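Local coordinates for protein beta-galactosidase (Trichoderma reesei, PDB 3OG2) that probably hydrolyses terminal non-reducing beta-D-galactose residues in beta-D-galactosides, as a glycoside hydrolase of family 35, at residues A[739-744]-A[749-754]; A[781-786]-A[928-933]; A[904-909]-A[919-924]. All blocks are in the same frame, centred on the assembly; numbering follows the deposited sequence. Where two conformers were deposited one is given.

Interaction 1 (A[739-744]-A[749-754])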
loop_
_atom_site.group_PDB
_atom_site.type_symbol
_atom_site.label_atom_id
_atom_site.label_comp_id
_atom_site.label_asym_id
_atom_site.label_seq_id
_atom_site.Cartn_x
_atom_site.Cartn_y
_atom_site.Cartn_z
ATOM N N ALA A 739 23.480 9.053 -8.053
ATOM C CA ALA A 739 24.932 9.069 -8.281
ATOM C C ALA A 739 25.183 9.713 -9.639
ATOM O O ALA A 739 24.273 9.836 -10.473
ATOM C CB ALA A 739 25.516 7.664 -8.343
ATOM N N SER A 740 26.425 10.065 -9.891
ATOM C CA SER A 740 26.788 10.587 -11.203
ATOM C C SER A 740 28.218 10.145 -11.538
ATOM O O SER A 740 29.033 9.973 -10.608
ATOM C CB SER A 740 26.620 12.092 -11.272
ATOM O OG SER A 740 27.331 12.830 -10.299
ATOM N N SER A 741 28.518 9.968 -12.791
ATOM C CA SER A 741 29.841 9.542 -13.238
ATOM C C SER A 741 30.254 10.406 -14.435
ATOM O O SER A 741 29.388 10.802 -15.239
ATOM C CB SER A 741 29.808 8.081 -13.679
ATOM O OG SER A 741 29.514 7.238 -12.578
ATOM N N VAL A 742 31.554 10.635 -14.577
ATOM C CA VAL A 742 32.101 11.564 -15.591
ATOM C C VAL A 742 33.254 10.917 -16.355
ATOM O O VAL A 742 34.165 10.368 -15.714
ATOM C CB VAL A 742 32.609 12.848 -14.923
ATOM C CG1 VAL A 742 33.217 13.826 -15.936
ATOM C CG2 VAL A 742 31.477 13.510 -14.099
ATOM N N TRP A 743 33.214 10.999 -17.671
ATOM C CA TRP A 743 34.328 10.636 -18.550
ATOM C C TRP A 743 34.709 11.829 -19.391
ATOM O O TRP A 743 33.847 12.651 -19.768
ATOM C CB TRP A 743 33.867 9.522 -19.509
ATOM C CG TRP A 743 33.739 8.184 -18.813
ATOM C CD1 TRP A 743 34.697 7.203 -18.820
ATOM C CD2 TRP A 743 32.639 7.693 -18.056
ATOM N NE1 TRP A 743 34.228 6.131 -18.092
ATOM C CE2 TRP A 743 32.967 6.385 -17.600
ATOM C CE3 TRP A 743 31.393 8.228 -17.716
ATOM C CZ2 TRP A 743 32.110 5.605 -16.816
ATOM C CZ3 TRP A 743 30.525 7.440 -16.925
ATOM C CH2 TRP A 743 30.899 6.156 -16.495
ATOM N N LEU A 744 35.972 11.893 -19.719
ATOM C CA LEU A 744 36.545 12.842 -20.682
ATOM C C LEU A 744 36.958 12.000 -21.877
ATOM O O LEU A 744 37.905 11.209 -21.749
ATOM C CB LEU A 744 37.745 13.538 -20.046
ATOM C CG LEU A 744 38.490 14.469 -21.006
ATOM C CD1 LEU A 744 37.650 15.702 -21.297
ATOM C CD2 LEU A 744 39.852 14.819 -20.413
ATOM N N ILE A 749 36.955 9.929 -15.358
ATOM C CA ILE A 749 37.421 11.037 -14.505
ATOM C C ILE A 749 36.988 10.801 -13.091
ATOM O O ILE A 749 37.793 10.979 -12.153
ATOM C CB ILE A 749 36.862 12.351 -15.062
ATOM C CG1 ILE A 749 37.428 12.619 -16.463
ATOM C CG2 ILE A 749 37.114 13.558 -14.173
ATOM C CD1 ILE A 749 38.906 12.857 -16.445
ATOM N N GLY A 750 35.749 10.426 -12.819
ATOM C CA GLY A 750 35.381 10.253 -11.413
ATOM C C GLY A 750 33.871 10.057 -11.287
ATOM O O GLY A 750 33.139 10.307 -12.211
ATOM N N SER A 751 33.470 9.610 -10.106
ATOM C CA SER A 751 32.069 9.473 -9.785
ATOM C C SER A 751 31.757 10.129 -8.437
ATOM O O SER A 751 32.590 10.079 -7.501
ATOM C CB SER A 751 31.673 7.982 -9.611
ATOM O OG SER A 751 31.701 7.355 -10.878
ATOM N N PHE A 752 30.561 10.687 -8.361
ATOM C CA PHE A 752 29.940 10.912 -7.053
ATOM C C PHE A 752 29.173 9.641 -6.722
ATOM O O PHE A 752 28.199 9.325 -7.435
ATOM C CB PHE A 752 29.003 12.119 -7.125
ATOM C CG PHE A 752 28.252 12.237 -5.810
ATOM C CD1 PHE A 752 28.914 12.576 -4.635
ATOM C CD2 PHE A 752 26.902 12.013 -5.770
ATOM C CE1 PHE A 752 28.224 12.682 -3.440
ATOM C CE2 PHE A 752 26.181 12.127 -4.580
ATOM C CZ PHE A 752 26.860 12.480 -3.411
ATOM N N THR A 753 29.638 8.906 -5.704
ATOM C CA THR A 753 29.039 7.575 -5.543
ATOM C C THR A 753 27.744 7.544 -4.725
ATOM O O THR A 753 27.062 6.512 -4.696
ATOM C CB THR A 753 30.075 6.608 -4.924
ATOM O OG1 THR A 753 30.571 7.193 -3.721
ATOM C CG2 THR A 753 31.237 6.458 -5.891
ATOM N N GLY A 754 27.393 8.655 -4.105
ATOM C CA GLY A 754 26.053 8.817 -3.546
ATOM C C GLY A 754 25.952 8.353 -2.105
ATOM O O GLY A 754 26.735 7.554 -1.570
#

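Interaction 2 (A[781-786]-A[928-933]). With NAG (2-acetamido-2-deoxy-beta-D-glucopyranose), chain C.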
loop_
_atom_site.group_PDB
_atom_site.type_symbol
_atom_site.label_atom_id
_atom_site.label_comp_id
_atom_site.label_asym_id
_atom_site.label_seq_id
_atom_site.Cartn_x
_atom_site.Cartn_y
_atom_site.Cartn_z
ATOM N N VAL A 781 26.907 11.132 -16.603
ATOM C CA VAL A 781 25.736 10.318 -16.362
ATOM C C VAL A 781 25.194 10.750 -15.005
ATOM O O VAL A 781 25.966 10.814 -14.039
ATOM C CB VAL A 781 26.115 8.823 -16.336
ATOM C CG1 VAL A 781 24.840 7.966 -16.133
ATOM C CG2 VAL A 781 26.832 8.433 -17.627
ATOM N N VAL A 782 23.910 11.064 -14.924
ATOM C CA VAL A 782 23.309 11.533 -13.687
ATOM C C VAL A 782 22.061 10.673 -13.442
ATOM O O VAL A 782 21.112 10.767 -14.218
ATOM C CB VAL A 782 22.895 13.027 -13.738
ATOM C CG1 VAL A 782 22.308 13.438 -12.388
ATOM C CG2 VAL A 782 24.102 13.892 -14.123
ATOM N N ASP A 783 22.105 9.824 -12.428
ATOM C CA ASP A 783 20.884 9.064 -12.167
ATOM C C ASP A 783 19.822 9.966 -11.548
ATOM O O ASP A 783 20.158 10.957 -10.903
ATOM C CB ASP A 783 21.090 7.962 -11.123
ATOM C CG ASP A 783 20.000 6.899 -11.289
ATOM O OD1 ASP A 783 19.429 6.732 -12.408
ATOM O OD2 ASP A 783 19.660 6.236 -10.266
ATOM N N SER A 784 18.559 9.618 -11.677
ATOM C CA SER A 784 17.490 10.257 -10.936
ATOM C C SER A 784 16.729 9.195 -10.169
ATOM O O SER A 784 16.357 8.166 -10.775
ATOM C CB SER A 784 16.491 10.977 -11.858
ATOM O OG SER A 784 15.407 11.470 -11.030
ATOM N N THR A 785 16.494 9.446 -8.886
ATOM C CA THR A 785 15.678 8.478 -8.116
ATOM C C THR A 785 14.231 8.942 -8.075
ATOM O O THR A 785 13.433 8.427 -7.288
ATOM C CB THR A 785 16.270 8.300 -6.708
ATOM O OG1 THR A 785 16.460 9.633 -6.192
ATOM C CG2 THR A 785 17.603 7.556 -6.801
ATOM N N GLY A 786 13.858 9.872 -8.932
ATOM C CA GLY A 786 12.451 10.326 -9.072
ATOM C C GLY A 786 12.367 11.816 -8.855
ATOM O O GLY A 786 13.377 12.461 -8.498
ATOM N N TYR A 928 11.745 -3.505 -12.525
ATOM C CA TYR A 928 11.260 -4.000 -11.253
ATOM C C TYR A 928 12.319 -3.911 -10.174
ATOM O O TYR A 928 12.281 -4.656 -9.180
ATOM C CB TYR A 928 10.658 -5.442 -11.397
ATOM C CG TYR A 928 9.137 -5.372 -11.261
ATOM C CD1 TYR A 928 8.538 -5.433 -10.039
ATOM C CD2 TYR A 928 8.337 -5.232 -12.411
ATOM C CE1 TYR A 928 7.130 -5.366 -9.952
ATOM C CE2 TYR A 928 6.933 -5.144 -12.341
ATOM C CZ TYR A 928 6.349 -5.219 -11.091
ATOM O OH TYR A 928 4.978 -5.124 -11.021
ATOM N N GLY A 929 13.283 -3.005 -10.348
ATOM C CA GLY A 929 14.210 -2.853 -9.210
ATOM C C GLY A 929 15.352 -1.884 -9.558
ATOM O O GLY A 929 15.944 -1.939 -10.669
ATOM N N LYS A 930 15.639 -1.032 -8.604
ATOM C CA LYS A 930 16.820 -0.224 -8.604
ATOM C C LYS A 930 17.573 -0.665 -7.351
ATOM O O LYS A 930 17.141 -0.514 -6.237
ATOM C CB LYS A 930 16.431 1.281 -8.533
ATOM C CG LYS A 930 17.663 2.175 -8.540
ATOM C CD LYS A 930 17.335 3.626 -8.920
ATOM C CE LYS A 930 17.303 3.846 -10.415
ATOM N NZ LYS A 930 17.122 5.273 -10.821
ATOM N N TYR A 931 18.753 -1.229 -7.604
ATOM C CA TYR A 931 19.611 -1.770 -6.562
ATOM C C TYR A 931 20.818 -0.867 -6.431
ATOM O O TYR A 931 21.474 -0.567 -7.421
ATOM C CB TYR A 931 20.072 -3.181 -6.989
ATOM C CG TYR A 931 21.018 -3.803 -5.970
ATOM C CD1 TYR A 931 20.488 -4.298 -4.779
ATOM C CD2 TYR A 931 22.373 -3.866 -6.194
ATOM C CE1 TYR A 931 21.335 -4.863 -3.821
ATOM C CE2 TYR A 931 23.271 -4.432 -5.280
ATOM C CZ TYR A 931 22.716 -4.925 -4.101
ATOM O OH TYR A 931 23.532 -5.495 -3.148
ATOM N N VAL A 932 21.146 -0.462 -5.200
ATOM C CA VAL A 932 22.222 0.478 -5.006
ATOM C C VAL A 932 23.128 -0.134 -3.943
ATOM O O VAL A 932 22.837 -0.126 -2.745
ATOM C CB VAL A 932 21.750 1.906 -4.605
ATOM C CG1 VAL A 932 22.971 2.797 -4.381
ATOM C CG2 VAL A 932 20.831 2.482 -5.686
ATOM N N SER A 933 24.254 -0.676 -4.416
ATOM C CA SER A 933 24.985 -1.631 -3.558
ATOM C C SER A 933 25.601 -0.944 -2.343
ATOM O O SER A 933 25.796 -1.590 -1.296
ATOM C CB SER A 933 26.055 -2.383 -4.375
ATOM O OG SER A 933 27.228 -1.560 -4.506
HETATM C C1 NAG C . 25.628 -3.484 1.378
HETATM C C2 NAG C . 24.425 -2.570 1.670
HETATM C C3 NAG C . 24.962 -1.167 1.988
HETATM C C4 NAG C . 25.955 -1.211 3.159
HETATM C C5 NAG C . 27.029 -2.293 2.889
HETATM C C6 NAG C . 27.943 -2.496 4.092
HETATM C C7 NAG C . 22.408 -3.045 0.373
HETATM C C8 NAG C . 21.843 -3.174 -1.035
HETATM N N2 NAG C . 23.611 -2.501 0.448
HETATM O O3 NAG C . 23.867 -0.311 2.265
HETATM O O4 NAG C . 26.636 0.032 3.204
HETATM O O5 NAG C . 26.426 -3.524 2.550
HETATM O O6 NAG C . 29.047 -3.312 3.644
HETATM O O7 NAG C . 21.810 -3.468 1.346
#

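Interaction 3 (A[904-909]-A[919-924])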
loop_
_atom_site.group_PDB
_atom_site.type_symbol
_atom_site.label_atom_id
_atom_site.label_comp_id
_atom_site.label_asym_id
_atom_site.label_seq_id
_atom_site.Cartn_x
_atom_site.Cartn_y
_atom_site.Cartn_z
ATOM N N LEU A 904 7.691 -15.201 -6.184
ATOM C CA LEU A 904 9.094 -15.244 -6.638
ATOM C C LEU A 904 9.763 -13.905 -6.461
ATOM O O LEU A 904 9.104 -12.848 -6.622
ATOM C CB LEU A 904 9.165 -15.626 -8.122
ATOM C CG LEU A 904 8.755 -17.096 -8.375
ATOM C CD1 LEU A 904 8.828 -17.351 -9.889
ATOM C CD2 LEU A 904 9.619 -18.077 -7.605
ATOM N N SER A 905 11.073 -13.905 -6.178
ATOM C CA SER A 905 11.775 -12.645 -6.044
ATOM C C SER A 905 13.207 -12.840 -6.473
ATOM O O SER A 905 13.687 -13.985 -6.511
ATOM C CB SER A 905 11.804 -12.158 -4.583
ATOM O OG SER A 905 12.247 -13.235 -3.773
ATOM N N PHE A 906 13.842 -11.777 -6.839
ATOM C CA PHE A 906 15.233 -11.767 -7.285
ATOM C C PHE A 906 16.098 -11.232 -6.162
ATOM O O PHE A 906 15.821 -10.152 -5.683
ATOM C CB PHE A 906 15.431 -10.925 -8.541
ATOM C CG PHE A 906 14.718 -11.517 -9.743
ATOM C CD1 PHE A 906 13.364 -11.298 -9.916
ATOM C CD2 PHE A 906 15.427 -12.271 -10.660
ATOM C CE1 PHE A 906 12.702 -11.867 -11.006
ATOM C CE2 PHE A 906 14.757 -12.848 -11.743
ATOM C CZ PHE A 906 13.409 -12.630 -11.911
ATOM N N VAL A 907 17.135 -11.997 -5.767
ATOM C CA VAL A 907 17.907 -11.588 -4.588
ATOM C C VAL A 907 19.356 -11.313 -4.942
ATOM O O VAL A 907 20.021 -12.247 -5.470
ATOM C CB VAL A 907 17.894 -12.639 -3.460
ATOM C CG1 VAL A 907 18.707 -12.221 -2.242
ATOM C CG2 VAL A 907 16.438 -12.856 -3.046
ATOM N N PHE A 908 19.852 -10.131 -4.656
ATOM C CA PHE A 908 21.235 -9.764 -4.850
ATOM C C PHE A 908 21.981 -10.055 -3.535
ATOM O O PHE A 908 21.501 -9.698 -2.458
ATOM C CB PHE A 908 21.299 -8.243 -5.106
ATOM C CG PHE A 908 20.836 -7.807 -6.492
ATOM C CD1 PHE A 908 19.486 -7.747 -6.830
ATOM C CD2 PHE A 908 21.716 -7.450 -7.502
ATOM C CE1 PHE A 908 19.066 -7.341 -8.107
ATOM C CE2 PHE A 908 21.340 -7.026 -8.751
ATOM C CZ PHE A 908 20.006 -6.960 -9.060
ATOM N N ASP A 909 23.173 -10.643 -3.693
ATOM C CA ASP A 909 24.056 -10.871 -2.542
ATOM C C ASP A 909 24.855 -9.609 -2.244
ATOM O O ASP A 909 25.489 -9.070 -3.156
ATOM C CB ASP A 909 24.980 -12.044 -2.881
ATOM C CG ASP A 909 25.896 -12.615 -1.849
ATOM O OD1 ASP A 909 25.888 -12.099 -0.717
ATOM O OD2 ASP A 909 26.626 -13.590 -2.141
ATOM N N ALA A 919 22.443 -1.164 -10.002
ATOM C CA ALA A 919 21.911 -2.092 -11.002
ATOM C C ALA A 919 20.422 -1.800 -11.179
ATOM O O ALA A 919 19.727 -1.285 -10.268
ATOM C CB ALA A 919 22.077 -3.549 -10.538
ATOM N N LEU A 920 19.934 -2.085 -12.355
ATOM C CA LEU A 920 18.513 -2.048 -12.677
ATOM C C LEU A 920 18.088 -3.481 -13.057
ATOM O O LEU A 920 18.798 -4.138 -13.808
ATOM C CB LEU A 920 18.220 -1.119 -13.840
ATOM C CG LEU A 920 18.623 0.333 -13.636
ATOM C CD1 LEU A 920 18.521 1.083 -14.946
ATOM C CD2 LEU A 920 17.660 0.961 -12.611
ATOM N N LEU A 921 16.933 -3.867 -12.538
ATOM C CA LEU A 921 16.369 -5.192 -12.811
ATOM C C LEU A 921 15.185 -5.041 -13.775
ATOM O O LEU A 921 14.279 -4.250 -13.461
ATOM C CB LEU A 921 15.913 -5.843 -11.493
ATOM C CG LEU A 921 15.168 -7.160 -11.657
ATOM C CD1 LEU A 921 16.071 -8.288 -12.174
ATOM C CD2 LEU A 921 14.588 -7.545 -10.285
ATOM N N TYR A 922 15.155 -5.753 -14.871
ATOM C CA TYR A 922 14.039 -5.769 -15.789
ATOM C C TYR A 922 13.500 -7.178 -15.893
ATOM O O TYR A 922 14.264 -8.146 -15.920
ATOM C CB TYR A 922 14.502 -5.301 -17.138
ATOM C CG TYR A 922 14.630 -3.809 -17.279
ATOM C CD1 TYR A 922 13.494 -3.160 -17.784
ATOM C CD2 TYR A 922 15.736 -3.020 -17.028
ATOM C CE1 TYR A 922 13.343 -1.820 -18.029
ATOM C CE2 TYR A 922 15.582 -1.613 -17.274
ATOM C CZ TYR A 922 14.441 -1.040 -17.741
ATOM O OH TYR A 922 14.308 0.334 -18.020
ATOM N N VAL A 923 12.196 -7.265 -15.921
ATOM C CA VAL A 923 11.516 -8.553 -16.156
ATOM C C VAL A 923 10.492 -8.350 -17.265
ATOM O O VAL A 923 9.541 -7.586 -17.074
ATOM C CB VAL A 923 10.867 -9.092 -14.893
ATOM C CG1 VAL A 923 10.120 -10.389 -15.256
ATOM C CG2 VAL A 923 11.926 -9.295 -13.812
ATOM N N ASN A 924 10.641 -8.993 -18.393
ATOM C CA ASN A 924 9.773 -8.876 -19.539
ATOM C C ASN A 924 9.486 -7.425 -19.873
ATOM O O ASN A 924 8.384 -7.015 -20.230
ATOM C CB ASN A 924 8.458 -9.649 -19.296
ATOM C CG ASN A 924 8.756 -11.140 -19.209
ATOM O OD1 ASN A 924 9.627 -11.643 -19.929
ATOM N ND2 ASN A 924 8.074 -11.870 -18.347
#

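Interaction 1 (A[739-744]-A[749-754])
The ring of Phe-752 lies beside the start of the partner strand, where Ala-739 CA approaches it obliquely. One of its faces is covered by its own chain: Gly-754 N sits 3.7 Å above the plane, over the centre of the Phe-752 ring. Phe-738 adds a second ring with its plane inclined at about 35°, and Ala-761 packs against Phe-752 as well. On the opposite face of the sheet, Ser-741 and Ser-751 form a non-hydrogen-bonded pair of the backbone that is linked through its side chains instead. Both hydroxyls stand beside the backbone N, anti to the carbonyl carbon (chi1 -65° in Ser-741), and this turns them to each other, Ser-741 OG donating to Ser-751 OG over 2.8 Å. The link belongs to a chain of hydrogen bonds, since Trp-961 NE1 bonds to Ser-741 OG and Ser-751 OG to the carbonyl of Leu-963. With an alanine in place of Ser-741, Ser-751 OG would probably lose its donor and the indole N-H of Trp-961 its acceptor. The backbones are antiparallel, their axes 4.7 Å apart. Ser-740 and Phe-752 exchange two bonds, Ser-740 N to Phe-752 O at 3.1 Å and Phe-752 N to Ser-740 O at 2.8 Å. Further along, Val-742 N donates to Gly-750 O, while Val-742 O takes Ile-749 N at 2.8 Å and, weakly, Gly-750 N. Beyond this doubling Ile-749 lays CG1 against Leu-744 CB, 3.7 Å away, and its CB near Val-742 CG1. Two residues facing Val-742 make a classic beta bulge, here in a beta hairpin whose second strand, 747-752, is the outermost of an antiparallel sheet in the first of two related all-beta domains in the C-terminal part of the chain.

Interaction 2 (A[781-786]-A[928-933])
Lys-930 reaches across to Asp-783 with its whole side chain. Its CB already points to the 781-786 segment, and CG, anti to the backbone N (chi1 -180°), carries the chain outward from the strand. CD comes 3.7 Å from Asp-783 OD2 and only brushes the methyl of Thr-785. A bend at chi3 (-85°) then turns the last part of the chain, so that CE lies 3.4 Å from Asp-783 OD2; the same CE packs on Leu-920 of the adjacent strand. At the tip, Lys-930 NZ forms a salt bridge with Asp-783 OD2 at 2.8 Å. It meets this oxygen on the syn side, 19° out of the carboxylate plane, and holds OD1 of the same carboxylate through a weak, longer bond. The carbonyl oxygen of Ser-784 is also 3.0 Å from Lys-930 NZ, so the ammonium sits in an oxygen-rich corner. Asp-783 is shared: its OD2 has a second salt bridge to Arg-918, and its OD1 a hydrogen bond with Thr-712. Two cations on one buried carboxylate would probably favour its charged form and fix its rotation. Just past Asp-783 the chain is folded by Ser-784 OG, which accepts from Gly-786 N at 3.1 Å in an ST turn. At the far end of the other segment, Ser-933 O accepts from N2 of the glycan sugar NAG at 2.9 Å, and the NAG methyl C8 rests 3.3 Å from Tyr-931 CE1. The segment thus touches an N-acetylglucosamine of a protein-attached glycan at one end and makes the domain contact further back. The arrangement is a long-range, partly buried interdomain salt bridge, joining the loop after strand 775-782 of one all-beta domain to edge strand 926-932 of the next.

Interaction 3 (A[904-909]-A[919-924])
Phe-906 and Leu-921 meet through complementary first torsions. Phe-906 CG stands beside its backbone N, anti to the carbonyl carbon (chi1 -66°), whereas Leu-921 CG is anti to the backbone N (chi1 174°), and the two side chains cross at about a right angle. Leu-921 grips the phenylalanine with both branches: CD1 lies over one face of the Phe-906 ring, 4.2 Å above the plane and offset toward the rim, while CD2 touches Phe-906 CB at 3.9 Å and approaches the ring obliquely. Val-923, pointing head-on against Phe-906, meets the end of the ring with CG2, 3.9 Å from Phe-906 CE1 and almost as near CZ. Three aliphatic methyls thus hold one aromatic ring. Two residues on, Phe-908 takes the same torsion as Phe-906 and brings CE2 to within 4.0 Å of Ala-919 CB; the same ring also stacks with Tyr-931. All five residues are buried, and the contact is purely apolar. The backbones stay well apart, their short axes 10.3 Å from each other and running at 158°, the spacing of two sheets packed face to face in a beta sandwich. In one sheet, strand 900-908 pairs with strands 940-943 and 973-977, and Leu-975 and Val-943 add to the layer around Phe-906. In the other, strand 917-923 lies between 953-962 and 926-932, and on its outer face Tyr-922 reaches Glu-848 of helix 846-850.

Overall arrangement
Following the chain, interaction 1 comes first and closes a tight hairpin with only four residues between its segments. The chain then returns as strand 775-782, which pairs with strand 740-744 in the same sheet, so interaction 1 passes directly into interaction 2. Interaction 2 closes a long loop of 141 residues and ties the earlier of the two C-terminal all-beta domains to the later. Interaction 3 is nested inside that loop, closes a short loop of nine residues and joins the two sheets of the later domain. Strand 926-932, following 917-923 in a hairpin, links interactions 2 and 3. Interactions 1 and 3, their centres about 24 Å apart, do not touch and are bridged by interaction 2.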